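Local coordinates for protein alpha-14 giardin (Giardia lamblia, PDB 3CHJ) that binds calcium and acidic phospholipids as a member of the annexin family, and may link the membrane to the underlying axoneme as a calcium-regulated structural element, at residues 144-152 against 186-194; 165-176 against 207-217. All coordinates share one frame; numbering follows the deposited sequence.

Contact 1, between 144-152 and 186-194, joins two helices; contact 2, between 165-176 and 207-217, joins a helix to a helix end and the turn after it. Contact 1 is buried, its centre about 18 Å from the centre of the chain, and is wholly apolar, with no hydrogen bond across it. Contact 2 is partly buried, its centre about 27 Å from the centre of the chain, and adds a stacked arginine and a salt bridge to its apolar part. Helix 162-177 connects the two: the Trp189 ring of contact 1 packs on Ala175 and Ile176, and Arg191 forms a salt bridge with Asp168. Beside this junction sits the calcium ion, bound by the carbonyl oxygen of Ala175.

Contact 1 of 2, residues 144-152 against 186-194; sequences MWAKLINAV and VSTWIRIFA
Ile190 projects as a knob from helix 186-195 into a hole formed by Met144, Lys147, Leu148 and Ala151, and its two branches divide the work. CG1 stands anti to the carbonyl carbon (chi1 -57°), and the methyl it carries, Ile190 CD1, lies 3.7 Å from Lys147 CB and equally near the backbone N of Leu148. The other branch, Ile190 CG2, meets Ala151 CB at 3.7 Å. Met144 arrives from the N-terminal end of its helix with a chain bent at both chi2 and chi3. The bends bring SD against the two methyls of Val186 and put Met144 CE 3.7 Å from Trp189 CB, the thioether chain crossing the tryptophan side chain at about a right angle.

The axes of segments 144-152 and 186-194 run in broadly the same direction, approach to 9.5 Å and cross at -42°, a packing of two helices separated in sequence by helix 162-177, within the all-helical annexin fold. Toward their C-terminal ends small residues face each other, and Ala151 CB and Ala194 CB approach to 3.5 Å, which lets the backbones come closer than at Met144 and Val186. Leu148 CD1 packs against Phe193 CB at 3.8 Å and lies near the Ala194 backbone N, while Val152 touches Ala194 through CG2.

Lys147 contributes the aliphatic part of its chain. Nearly straight as far as CE, it crosses Val186 at about a right angle, with Lys147 CD 3.7 Å from Val186 CG1; the bend at chi4 then turns the ammonium group, which hydrogen-bonds the Asp141 carbonyl oxygen. The indole N-H of Trp189 points to another partner, the calcium ligand Glu224, with which NE1 forms a hydrogen bond.

Contact 2 of 2, residues 165-176 against 207-217; sequences LEEDLVLVRKAI and MYSAKYNGDSL. With CA (calcium ion), chain B.
Arg173 reaches from helix 162-177 to three residues, Tyr208, Tyr212 and Asp215, and supplies all the hydrogen bonds across this contact. Arg173 NH1 donates to Asp215 OD2 at 2.8 Å, entering by the anti lone pair, and NH2 makes a longer, more bent bond to the same oxygen, so the salt bridge is an end-on grip on one atom. Arg173 NH1 also donates to Tyr208 OH at 3.0 Å (153° at the hydrogen). These acceptors lie close to the guanidinium plane and fix its rotation, while NE is bound to Glu177.

The guanidinium of Arg173 lies flat on Tyr212, planes 7° apart and centres 4.3 Å apart, as an off-centre cation-pi pair. Arg173 CD, by contrast, sits over the ring centre, 3.8 Å from the centroid of Tyr212, in a CH-pi contact; the opposite face is covered by Lys211 CG. With CG anti to the backbone N and a bend at chi2, the arginine chain is carried over this ring face and slides past the tyrosine in the opposite direction.

Apolar contacts centre on the Tyr208 side chain, a knob among Leu169, Val172, Arg173 and Ile176: Leu169 CD1 abuts the ring edge, 3.6 Å from Tyr208 CD1, and Ile176 CD1 lies 3.8 Å from Tyr208 CE1. Leu169 CD2 turns to Lys211 CD. Toward the N-terminal end of segment 165-176, Met207 CE packs on Leu165 CB. The same methyl also touches the Glu166 carboxylate, a polar neighbour.

The segment axes cross at -71°, and Tyr212 to Asp215 form a type I' turn that brings the aspartate to the arginine. Two residues beyond Arg173, near the C-terminal end of helix 162-177, Ala175 O binds calcium at 2.3 Å, joining Thr178, Gly180, Glu185 and Glu224 in an annexin calcium site.

Contact 1 of 2, residues 144-152 against 186-194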
# COMPACT_ATOMS: atom_id res chain seq x y z
N MET A 144 15.59 -12.12 -1.38
CA MET A 144 14.44 -12.58 -0.59
C MET A 144 13.17 -11.76 -0.82
O MET A 144 12.08 -12.33 -0.91
CB MET A 144 14.79 -12.66 0.91
CG MET A 144 15.75 -13.81 1.21
SD MET A 144 15.05 -15.45 0.87
CE MET A 144 13.83 -15.61 2.17
N TRP A 145 13.28 -10.44 -0.96
CA TRP A 145 12.10 -9.59 -1.23
C TRP A 145 11.48 -9.97 -2.58
O TRP A 145 10.26 -9.89 -2.74
CB TRP A 145 12.40 -8.09 -1.17
CG TRP A 145 13.37 -7.60 -2.20
CD1 TRP A 145 14.71 -7.41 -2.01
CD2 TRP A 145 13.10 -7.25 -3.57
NE1 TRP A 145 15.29 -6.96 -3.18
CE2 TRP A 145 14.33 -6.86 -4.15
CE3 TRP A 145 11.94 -7.22 -4.36
CZ2 TRP A 145 14.43 -6.46 -5.49
CZ3 TRP A 145 12.05 -6.80 -5.69
CH2 TRP A 145 13.28 -6.45 -6.24
N ALA A 146 12.33 -10.35 -3.54
CA ALA A 146 11.89 -10.74 -4.89
C ALA A 146 11.23 -12.10 -4.84
O ALA A 146 10.16 -12.27 -5.42
CB ALA A 146 13.09 -10.71 -5.89
N LYS A 147 11.83 -13.05 -4.11
CA LYS A 147 11.19 -14.36 -3.96
C LYS A 147 9.81 -14.18 -3.31
O LYS A 147 8.84 -14.84 -3.69
CB LYS A 147 12.04 -15.29 -3.09
CG LYS A 147 13.37 -15.66 -3.71
CD LYS A 147 14.14 -16.63 -2.81
CE LYS A 147 15.50 -16.97 -3.38
NZ LYS A 147 15.40 -17.78 -4.63
N LEU A 148 9.73 -13.27 -2.33
CA LEU A 148 8.49 -13.06 -1.60
C LEU A 148 7.42 -12.47 -2.52
O LEU A 148 6.30 -13.01 -2.58
CB LEU A 148 8.72 -12.17 -0.37
CG LEU A 148 7.47 -11.83 0.43
CD1 LEU A 148 6.83 -13.11 1.00
CD2 LEU A 148 7.82 -10.88 1.52
N ILE A 149 7.71 -11.37 -3.22
CA ILE A 149 6.68 -10.78 -4.09
C ILE A 149 6.33 -11.69 -5.28
O ILE A 149 5.18 -11.70 -5.71
CB ILE A 149 6.95 -9.34 -4.54
CG1 ILE A 149 8.15 -9.27 -5.50
CG2 ILE A 149 7.11 -8.44 -3.31
CD1 ILE A 149 8.36 -7.86 -6.12
N ASN A 150 7.30 -12.46 -5.81
CA ASN A 150 6.98 -13.42 -6.87
C ASN A 150 6.02 -14.49 -6.35
O ASN A 150 5.06 -14.89 -7.06
CB ASN A 150 8.24 -14.10 -7.40
CG ASN A 150 9.09 -13.18 -8.25
OD1 ASN A 150 8.58 -12.23 -8.88
ND2 ASN A 150 10.38 -13.44 -8.28
N ALA A 151 6.25 -14.98 -5.13
CA ALA A 151 5.37 -16.00 -4.57
C ALA A 151 3.96 -15.44 -4.37
O ALA A 151 2.94 -16.13 -4.59
CB ALA A 151 5.93 -16.51 -3.26
N VAL A 152 3.88 -14.22 -3.89
CA VAL A 152 2.59 -13.58 -3.70
C VAL A 152 1.89 -13.31 -5.04
O VAL A 152 0.69 -13.56 -5.19
CB VAL A 152 2.74 -12.28 -2.88
CG1 VAL A 152 1.48 -11.44 -2.91
CG2 VAL A 152 3.15 -12.63 -1.46
N VAL A 186 15.28 -20.53 3.25
CA VAL A 186 14.57 -19.75 2.23
C VAL A 186 13.12 -20.19 2.17
O VAL A 186 12.19 -19.37 2.25
CB VAL A 186 15.22 -19.89 0.83
CG1 VAL A 186 14.37 -19.22 -0.23
CG2 VAL A 186 16.62 -19.28 0.84
N SER A 187 12.92 -21.50 2.04
CA SER A 187 11.58 -22.06 1.95
C SER A 187 10.69 -21.73 3.15
O SER A 187 9.50 -21.47 2.98
CB SER A 187 11.64 -23.57 1.70
OG SER A 187 12.21 -24.24 2.80
N THR A 188 11.24 -21.75 4.36
CA THR A 188 10.47 -21.41 5.57
C THR A 188 9.92 -19.98 5.50
O THR A 188 8.73 -19.72 5.74
CB THR A 188 11.35 -21.56 6.81
OG1 THR A 188 11.85 -22.91 6.87
CG2 THR A 188 10.61 -21.22 8.08
N TRP A 189 10.81 -19.05 5.18
CA TRP A 189 10.41 -17.65 5.16
C TRP A 189 9.36 -17.39 4.10
O TRP A 189 8.40 -16.64 4.33
CB TRP A 189 11.61 -16.77 4.90
CG TRP A 189 12.54 -16.57 6.09
CD1 TRP A 189 13.83 -17.00 6.19
CD2 TRP A 189 12.25 -15.86 7.30
NE1 TRP A 189 14.38 -16.59 7.39
CE2 TRP A 189 13.42 -15.92 8.11
CE3 TRP A 189 11.12 -15.20 7.80
CZ2 TRP A 189 13.49 -15.31 9.37
CZ3 TRP A 189 11.17 -14.60 9.06
CH2 TRP A 189 12.35 -14.67 9.84
N ILE A 190 9.55 -17.97 2.92
CA ILE A 190 8.61 -17.74 1.82
C ILE A 190 7.26 -18.41 2.08
O ILE A 190 6.22 -17.81 1.88
CB ILE A 190 9.20 -18.15 0.45
CG1 ILE A 190 10.51 -17.40 0.19
CG2 ILE A 190 8.19 -17.93 -0.68
CD1 ILE A 190 10.39 -15.86 0.16
N ARG A 191 7.29 -19.65 2.56
CA ARG A 191 6.05 -20.35 2.84
C ARG A 191 5.18 -19.56 3.84
O ARG A 191 4.00 -19.34 3.61
CB ARG A 191 6.33 -21.77 3.34
CG ARG A 191 5.06 -22.53 3.67
CD ARG A 191 5.30 -24.01 4.03
NE ARG A 191 6.12 -24.19 5.23
CZ ARG A 191 7.42 -24.46 5.22
NH1 ARG A 191 8.06 -24.59 4.08
NH2 ARG A 191 8.07 -24.61 6.37
N ILE A 192 5.80 -19.11 4.93
CA ILE A 192 5.03 -18.42 5.95
C ILE A 192 4.53 -17.07 5.43
O ILE A 192 3.33 -16.77 5.47
CB ILE A 192 5.85 -18.23 7.23
CG1 ILE A 192 6.17 -19.61 7.86
CG2 ILE A 192 5.07 -17.37 8.21
CD1 ILE A 192 7.24 -19.55 8.94
N PHE A 193 5.45 -16.26 4.92
CA PHE A 193 5.08 -14.89 4.62
C PHE A 193 4.30 -14.74 3.32
O PHE A 193 3.50 -13.79 3.18
CB PHE A 193 6.30 -13.97 4.67
CG PHE A 193 6.74 -13.65 6.07
CD1 PHE A 193 7.42 -14.61 6.86
CD2 PHE A 193 6.46 -12.40 6.64
CE1 PHE A 193 7.79 -14.31 8.17
CE2 PHE A 193 6.84 -12.11 7.96
CZ PHE A 193 7.51 -13.04 8.71
N ALA A 194 4.48 -15.68 2.39
CA ALA A 194 3.75 -15.60 1.12
C ALA A 194 2.44 -16.38 1.10
O ALA A 194 1.53 -16.01 0.34
CB ALA A 194 4.61 -16.05 -0.05

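Contact 2 of 2, residues 165-176 against 207-217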
# COMPACT_ATOMS: atom_id res chain seq x y z
N LEU A 165 1.34 -25.16 11.86
CA LEU A 165 1.85 -23.94 12.49
C LEU A 165 2.92 -24.25 13.51
O LEU A 165 3.93 -23.57 13.57
CB LEU A 165 0.73 -23.11 13.11
CG LEU A 165 0.09 -22.03 12.24
CD1 LEU A 165 -0.48 -22.61 10.97
CD2 LEU A 165 -1.00 -21.30 13.04
N GLU A 166 2.69 -25.29 14.33
CA GLU A 166 3.71 -25.72 15.29
C GLU A 166 5.02 -26.11 14.61
O GLU A 166 6.11 -25.74 15.07
CB GLU A 166 3.21 -26.87 16.18
CG GLU A 166 1.97 -26.56 17.03
CD GLU A 166 2.27 -25.74 18.29
OE1 GLU A 166 3.44 -25.35 18.52
OE2 GLU A 166 1.30 -25.48 19.05
N GLU A 167 4.93 -26.84 13.49
CA GLU A 167 6.11 -27.23 12.72
C GLU A 167 6.85 -26.02 12.16
O GLU A 167 8.06 -25.93 12.28
CB GLU A 167 5.71 -28.15 11.57
CG GLU A 167 5.18 -29.52 11.98
CD GLU A 167 4.73 -30.34 10.77
OE1 GLU A 167 3.86 -29.87 10.00
OE2 GLU A 167 5.25 -31.46 10.59
N ASP A 168 6.10 -25.11 11.53
CA ASP A 168 6.70 -23.90 10.96
C ASP A 168 7.26 -22.97 12.02
O ASP A 168 8.23 -22.25 11.76
CB ASP A 168 5.69 -23.14 10.11
CG ASP A 168 5.38 -23.84 8.82
OD1 ASP A 168 6.17 -24.74 8.41
OD2 ASP A 168 4.35 -23.49 8.21
N LEU A 169 6.68 -23.00 13.21
CA LEU A 169 7.17 -22.19 14.33
C LEU A 169 8.59 -22.59 14.71
O LEU A 169 9.47 -21.73 14.89
CB LEU A 169 6.24 -22.37 15.54
CG LEU A 169 6.54 -21.52 16.76
CD1 LEU A 169 6.54 -20.05 16.37
CD2 LEU A 169 5.50 -21.79 17.80
N VAL A 170 8.82 -23.90 14.82
CA VAL A 170 10.14 -24.41 15.11
C VAL A 170 11.12 -24.02 14.00
O VAL A 170 12.26 -23.59 14.25
CB VAL A 170 10.08 -25.94 15.32
CG1 VAL A 170 11.47 -26.52 15.40
CG2 VAL A 170 9.28 -26.24 16.60
N LEU A 171 10.66 -24.15 12.75
CA LEU A 171 11.48 -23.82 11.59
C LEU A 171 11.84 -22.32 11.51
O LEU A 171 13.00 -21.97 11.23
CB LEU A 171 10.78 -24.28 10.31
CG LEU A 171 10.75 -25.81 10.15
CD1 LEU A 171 9.78 -26.17 9.04
CD2 LEU A 171 12.14 -26.35 9.86
N VAL A 172 10.86 -21.46 11.77
CA VAL A 172 11.15 -20.03 11.70
C VAL A 172 12.03 -19.54 12.86
O VAL A 172 12.88 -18.67 12.68
CB VAL A 172 9.89 -19.15 11.49
CG1 VAL A 172 9.11 -18.87 12.79
CG2 VAL A 172 10.32 -17.84 10.80
N ARG A 173 11.85 -20.14 14.04
CA ARG A 173 12.76 -19.87 15.15
C ARG A 173 14.19 -20.26 14.79
O ARG A 173 15.13 -19.50 15.05
CB ARG A 173 12.31 -20.58 16.43
CG ARG A 173 13.30 -20.43 17.57
CD ARG A 173 13.34 -18.99 18.09
NE ARG A 173 13.98 -18.91 19.41
CZ ARG A 173 13.90 -17.86 20.23
NH1 ARG A 173 13.24 -16.77 19.87
NH2 ARG A 173 14.50 -17.89 21.41
N LYS A 174 14.37 -21.44 14.20
CA LYS A 174 15.68 -21.88 13.74
C LYS A 174 16.30 -20.86 12.78
O LYS A 174 17.46 -20.46 12.94
CB LYS A 174 15.57 -23.27 13.09
CG LYS A 174 16.89 -23.91 12.67
CD LYS A 174 17.29 -23.52 11.26
CE LYS A 174 18.73 -23.90 10.94
NZ LYS A 174 19.12 -23.56 9.54
N ALA A 175 15.50 -20.40 11.83
CA ALA A 175 15.95 -19.41 10.86
C ALA A 175 16.34 -18.09 11.53
O ALA A 175 17.34 -17.47 11.18
CB ALA A 175 14.85 -19.19 9.81
N ILE A 176 15.54 -17.66 12.50
CA ILE A 176 15.81 -16.41 13.22
C ILE A 176 17.12 -16.50 14.02
O ILE A 176 17.85 -15.52 14.15
CB ILE A 176 14.60 -16.06 14.10
CG1 ILE A 176 13.46 -15.54 13.21
CG2 ILE A 176 14.99 -15.05 15.19
CD1 ILE A 176 12.10 -15.43 13.91
N MET A 207 1.68 -17.45 18.90
CA MET A 207 2.37 -18.69 19.28
C MET A 207 3.86 -18.50 19.52
O MET A 207 4.44 -19.14 20.39
CB MET A 207 2.16 -19.79 18.23
CG MET A 207 0.74 -20.31 18.17
SD MET A 207 0.46 -21.39 16.74
CE MET A 207 1.64 -22.71 16.96
N TYR A 208 4.49 -17.64 18.72
CA TYR A 208 5.91 -17.39 18.82
C TYR A 208 6.20 -16.72 20.16
O TYR A 208 7.08 -17.16 20.90
CB TYR A 208 6.36 -16.52 17.61
CG TYR A 208 7.85 -16.31 17.54
CD1 TYR A 208 8.67 -17.13 16.75
CD2 TYR A 208 8.47 -15.30 18.28
CE1 TYR A 208 10.05 -16.93 16.68
CE2 TYR A 208 9.82 -15.10 18.23
CZ TYR A 208 10.63 -15.93 17.44
OH TYR A 208 11.99 -15.71 17.38
N SER A 209 5.44 -15.67 20.48
CA SER A 209 5.57 -15.01 21.77
C SER A 209 5.29 -16.00 22.92
O SER A 209 5.98 -15.98 23.93
CB SER A 209 4.62 -13.81 21.85
OG SER A 209 4.93 -13.02 22.99
N ALA A 210 4.30 -16.87 22.72
CA ALA A 210 3.87 -17.82 23.76
C ALA A 210 4.96 -18.85 24.04
O ALA A 210 5.22 -19.19 25.20
CB ALA A 210 2.60 -18.50 23.35
N LYS A 211 5.62 -19.31 22.98
CA LYS A 211 6.60 -20.39 23.08
C LYS A 211 8.00 -19.91 23.48
O LYS A 211 8.72 -20.63 24.17
CB LYS A 211 6.66 -21.19 21.77
CG LYS A 211 7.53 -22.45 21.85
CD LYS A 211 7.54 -23.19 20.52
CE LYS A 211 8.43 -24.43 20.57
NZ LYS A 211 7.82 -25.51 21.42
N TYR A 212 8.38 -18.70 23.04
CA TYR A 212 9.74 -18.18 23.20
C TYR A 212 9.87 -17.04 24.20
O TYR A 212 10.58 -16.06 23.96
CB TYR A 212 10.35 -17.84 21.83
CG TYR A 212 10.35 -19.06 20.92
CD1 TYR A 212 11.10 -20.19 21.24
CD2 TYR A 212 9.58 -19.08 19.75
CE1 TYR A 212 11.09 -21.32 20.42
CE2 TYR A 212 9.56 -20.21 18.92
CZ TYR A 212 10.32 -21.32 19.26
OH TYR A 212 10.32 -22.44 18.47
N ASN A 213 9.17 -17.22 25.32
CA ASN A 213 9.26 -16.34 26.48
C ASN A 213 9.08 -14.87 26.13
O ASN A 213 9.83 -14.02 26.59
CB ASN A 213 10.60 -16.56 27.20
CG ASN A 213 10.62 -15.93 28.60
OD1 ASN A 213 9.65 -16.02 29.37
ND2 ASN A 213 11.72 -15.29 28.93
N GLY A 214 8.08 -14.60 25.28
CA GLY A 214 7.72 -13.23 24.90
C GLY A 214 8.54 -12.60 23.78
O GLY A 214 8.34 -11.42 23.46
N ASP A 215 9.46 -13.36 23.18
CA ASP A 215 10.22 -12.86 22.03
C ASP A 215 9.25 -12.50 20.92
O ASP A 215 8.16 -13.04 20.86
CB ASP A 215 11.22 -13.89 21.50
CG ASP A 215 12.49 -14.00 22.34
OD1 ASP A 215 12.69 -13.24 23.32
OD2 ASP A 215 13.33 -14.87 21.98
N SER A 216 9.66 -11.58 20.03
CA SER A 216 8.79 -11.08 18.95
C SER A 216 9.19 -11.61 17.58
O SER A 216 10.36 -11.56 17.22
CB SER A 216 8.83 -9.55 18.93
OG SER A 216 8.45 -9.06 17.65
N LEU A 217 8.20 -12.09 16.82
CA LEU A 217 8.45 -12.59 15.46
C LEU A 217 8.97 -11.46 14.57
O LEU A 217 9.93 -11.65 13.82
CB LEU A 217 7.18 -13.23 14.89
CG LEU A 217 7.17 -13.67 13.42
CD1 LEU A 217 8.28 -14.69 13.18
CD2 LEU A 217 5.79 -14.26 13.09
CA CA B . 18.94 -17.21 9.60